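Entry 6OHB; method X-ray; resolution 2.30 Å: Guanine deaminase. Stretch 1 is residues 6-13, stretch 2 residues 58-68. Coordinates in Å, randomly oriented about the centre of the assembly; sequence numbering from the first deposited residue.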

# COMPACT_ATOMS: atom_id res chain seq x y z
N HIS A 6 -12.72 -37.67 22.18
CA HIS A 6 -12.56 -36.66 21.15
C HIS A 6 -11.76 -37.20 19.97
O HIS A 6 -11.15 -38.27 20.03
CB HIS A 6 -11.90 -35.41 21.72
CG HIS A 6 -12.81 -34.59 22.59
ND1 HIS A 6 -13.29 -33.36 22.20
CD2 HIS A 6 -13.32 -34.83 23.82
CE1 HIS A 6 -14.06 -32.87 23.16
NE2 HIS A 6 -14.10 -33.74 24.15
N THR A 7 -11.74 -36.42 18.89
CA THR A 7 -11.23 -36.85 17.60
C THR A 7 -10.12 -35.93 17.11
O THR A 7 -9.97 -34.79 17.57
CB THR A 7 -12.35 -36.89 16.56
OG1 THR A 7 -11.82 -37.27 15.29
CG2 THR A 7 -12.99 -35.51 16.46
N LEU A 8 -9.36 -36.42 16.13
CA LEU A 8 -8.19 -35.74 15.59
C LEU A 8 -8.49 -35.09 14.25
O LEU A 8 -9.41 -35.49 13.52
CB LEU A 8 -7.04 -36.74 15.44
CG LEU A 8 -5.62 -36.37 15.87
CD1 LEU A 8 -5.64 -35.49 17.10
CD2 LEU A 8 -4.83 -37.64 16.15
N LYS A 9 -7.70 -34.06 13.92
CA LYS A 9 -7.63 -33.51 12.57
C LYS A 9 -6.17 -33.45 12.16
O LYS A 9 -5.30 -33.16 12.99
CB LYS A 9 -8.24 -32.10 12.46
CG LYS A 9 -9.73 -32.03 12.74
CD LYS A 9 -10.27 -30.63 12.46
CE LYS A 9 -11.60 -30.40 13.16
NZ LYS A 9 -12.24 -29.13 12.75
N ALA A 10 -5.90 -33.71 10.88
CA ALA A 10 -4.55 -33.73 10.33
C ALA A 10 -4.42 -32.71 9.21
O ALA A 10 -5.21 -32.72 8.27
CB ALA A 10 -4.19 -35.12 9.81
N VAL A 11 -3.40 -31.85 9.31
CA VAL A 11 -3.15 -30.80 8.33
C VAL A 11 -1.71 -30.94 7.86
O VAL A 11 -0.77 -30.88 8.66
CB VAL A 11 -3.38 -29.40 8.91
CG1 VAL A 11 -2.94 -28.34 7.92
CG2 VAL A 11 -4.85 -29.21 9.29
N ARG A 12 -1.52 -31.10 6.55
CA ARG A 12 -0.20 -31.30 5.98
C ARG A 12 0.22 -30.08 5.15
O ARG A 12 -0.62 -29.47 4.48
CB ARG A 12 -0.18 -32.56 5.11
CG ARG A 12 1.20 -32.92 4.61
CD ARG A 12 1.17 -34.15 3.74
NE ARG A 12 2.51 -34.48 3.28
CZ ARG A 12 2.81 -35.55 2.57
NH1 ARG A 12 1.86 -36.42 2.24
NH2 ARG A 12 4.07 -35.77 2.19
N GLY A 13 1.50 -29.75 5.18
CA GLY A 13 1.98 -28.72 4.28
C GLY A 13 3.29 -28.12 4.78
O GLY A 13 3.98 -28.72 5.58
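Stretch 2 58-68: HQIPDTIRVRD

Stretch 2 approaches residues 6-13 as an irregular segment and leaves as a parallel β-strand partner. It opens with the end of a 3-10 segment at His-58 and Gln-59, passes through a type I β turn from Pro-61 to Ile-64, and then straightens, with Arg-67 and Asp-68 running in the same direction as the strand that carries Val-11 and Arg-12. The register is Val-11 with Arg-67 and Arg-12 with Asp-68, at CA-CA separations of 4.8 and 5.0 Å. Together the two stretches bury 582 Å².

Arg-67 makes the largest contribution, through backbone and side chain alike. Its backbone N-H and C=O are both engaged: Arg-67 N donates to Ala-10 O at 2.8 Å, and Arg-67 O accepts from Arg-12 N at 2.9 Å with an almost linear N-H...O angle. One residue of stretch 2 thus bonds to the residues before and after Val-11, the pattern expected of a parallel bridge. The CA of Val-11 also lies 3.6 Å from Arg-67 O in a CA-H...O contact. The Arg-67 and Val-11 side chains share one face of the sheet, where Arg-67 CD packs 4.0 Å from Val-11 CG2. Farther out, Lys-9 CD lies over one face of the Arg-67 guanidinium, 3.7 Å from Arg-67 NH2. This brings two like charges close, Lys-9 NZ and Arg-67 NH2 being 4.5 Å apart; Lys-9 NZ and Arg-67 NH1 are hydrogen-bonded elsewhere in the structure.

Ala-10, covered almost as extensively, turns its CB toward stretch 2. Its small methyl meets three apolar side chains: Ala-10 CB is 3.8 Å from Val-66 CG2, and 4.0 Å from both Ile-60 CD1 and Ile-64 CD1. The buried alanine therefore gathers residues from before, within and after the bend into one apolar cluster. Before the direct strand pairing begins, a water bridges the backbones, accepting from Ala-10 N and donating to Arg-65 O, both at 2.9 Å; it also accepts from Arg-67 NE at 3.0 Å.

Leu-8 extends the apolar contact toward the start of stretch 1. Leu-8 CB lies 4.1 Å from Ile-64 CD1, while Leu-8 CD2 reaches 4.0 Å from Pro-61 CD and 3.7 Å from Gln-59 O. At the other end, Arg-12 lays its CB 3.8 Å from Val-66 CG2 on the face shared with Asp-68, and its extended side chain then leads away from stretch 2.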

# COMPACT_ATOMS: atom_id res chain seq x y z
N HIS A 58 2.36 -41.55 11.50
CA HIS A 58 1.82 -42.78 12.08
C HIS A 58 0.69 -42.50 13.07
O HIS A 58 -0.17 -43.37 13.26
CB HIS A 58 2.94 -43.57 12.77
CG HIS A 58 3.59 -42.85 13.91
ND1 HIS A 58 4.60 -41.93 13.73
CD2 HIS A 58 3.36 -42.90 15.24
CE1 HIS A 58 4.98 -41.45 14.90
NE2 HIS A 58 4.24 -42.03 15.84
N GLN A 59 0.65 -41.32 13.68
CA GLN A 59 -0.40 -40.96 14.63
C GLN A 59 -1.74 -40.63 13.96
O GLN A 59 -2.71 -40.36 14.69
CB GLN A 59 0.02 -39.76 15.47
CG GLN A 59 1.23 -39.98 16.35
CD GLN A 59 1.72 -38.69 16.97
OE1 GLN A 59 1.30 -38.31 18.06
NE2 GLN A 59 2.61 -37.99 16.26
N ILE A 60 -1.83 -40.63 12.64
CA ILE A 60 -3.07 -40.26 11.96
C ILE A 60 -3.99 -41.47 11.89
O ILE A 60 -3.65 -42.48 11.25
CB ILE A 60 -2.81 -39.69 10.55
CG1 ILE A 60 -1.90 -38.46 10.63
CG2 ILE A 60 -4.12 -39.32 9.88
CD1 ILE A 60 -1.41 -37.99 9.29
N PRO A 61 -5.16 -41.42 12.52
CA PRO A 61 -6.05 -42.59 12.53
C PRO A 61 -6.62 -42.88 11.15
O PRO A 61 -6.69 -42.01 10.28
CB PRO A 61 -7.17 -42.19 13.51
CG PRO A 61 -6.63 -41.01 14.27
CD PRO A 61 -5.70 -40.31 13.33
N ASP A 62 -7.04 -44.13 10.97
CA ASP A 62 -7.62 -44.55 9.70
C ASP A 62 -8.96 -43.88 9.43
O ASP A 62 -9.44 -43.92 8.29
CB ASP A 62 -7.81 -46.07 9.69
CG ASP A 62 -6.59 -46.81 10.21
OD1 ASP A 62 -6.29 -46.68 11.42
OD2 ASP A 62 -5.94 -47.54 9.42
N THR A 63 -9.59 -43.28 10.45
CA THR A 63 -10.91 -42.69 10.30
C THR A 63 -10.90 -41.31 9.65
O THR A 63 -11.95 -40.87 9.16
CB THR A 63 -11.57 -42.56 11.68
OG1 THR A 63 -11.20 -43.68 12.50
CG2 THR A 63 -13.09 -42.50 11.55
N ILE A 64 -9.76 -40.62 9.63
CA ILE A 64 -9.69 -39.25 9.15
C ILE A 64 -8.81 -39.18 7.91
O ILE A 64 -7.84 -39.93 7.77
CB ILE A 64 -9.18 -38.28 10.24
CG1 ILE A 64 -7.66 -38.38 10.39
CG2 ILE A 64 -9.87 -38.57 11.57
CD1 ILE A 64 -7.08 -37.40 11.37
N ARG A 65 -9.20 -38.31 6.98
CA ARG A 65 -8.36 -37.95 5.85
C ARG A 65 -7.66 -36.63 6.15
O ARG A 65 -8.24 -35.72 6.74
CB ARG A 65 -9.19 -37.90 4.57
CG ARG A 65 -9.67 -39.31 4.18
CD ARG A 65 -10.03 -39.46 2.72
NE ARG A 65 -8.91 -39.19 1.82
CZ ARG A 65 -7.98 -40.08 1.47
NH1 ARG A 65 -8.02 -41.31 1.96
NH2 ARG A 65 -7.01 -39.72 0.64
N VAL A 66 -6.39 -36.55 5.75
CA VAL A 66 -5.58 -35.37 6.04
C VAL A 66 -5.92 -34.27 5.05
O VAL A 66 -6.19 -34.52 3.87
CB VAL A 66 -4.08 -35.73 5.99
CG1 VAL A 66 -3.74 -36.41 4.68
CG2 VAL A 66 -3.22 -34.49 6.19
N ARG A 67 -6.00 -33.03 5.55
CA ARG A 67 -6.17 -31.85 4.71
C ARG A 67 -4.81 -31.51 4.11
O ARG A 67 -3.88 -31.13 4.84
CB ARG A 67 -6.73 -30.69 5.52
CG ARG A 67 -8.09 -30.98 6.13
CD ARG A 67 -8.02 -30.93 7.64
NE ARG A 67 -9.20 -31.54 8.26
CZ ARG A 67 -10.36 -30.92 8.44
NH1 ARG A 67 -10.52 -29.66 8.04
NH2 ARG A 67 -11.37 -31.56 9.02
N ASP A 68 -4.68 -31.66 2.80
CA ASP A 68 -3.40 -31.56 2.10
C ASP A 68 -3.26 -30.15 1.52
O ASP A 68 -3.83 -29.84 0.47
CB ASP A 68 -3.32 -32.64 1.02
CG ASP A 68 -1.97 -32.71 0.35
OD1 ASP A 68 -1.06 -31.95 0.76
OD2 ASP A 68 -1.81 -33.51 -0.60
O HOH W 1 -8.22 -34.20 9.21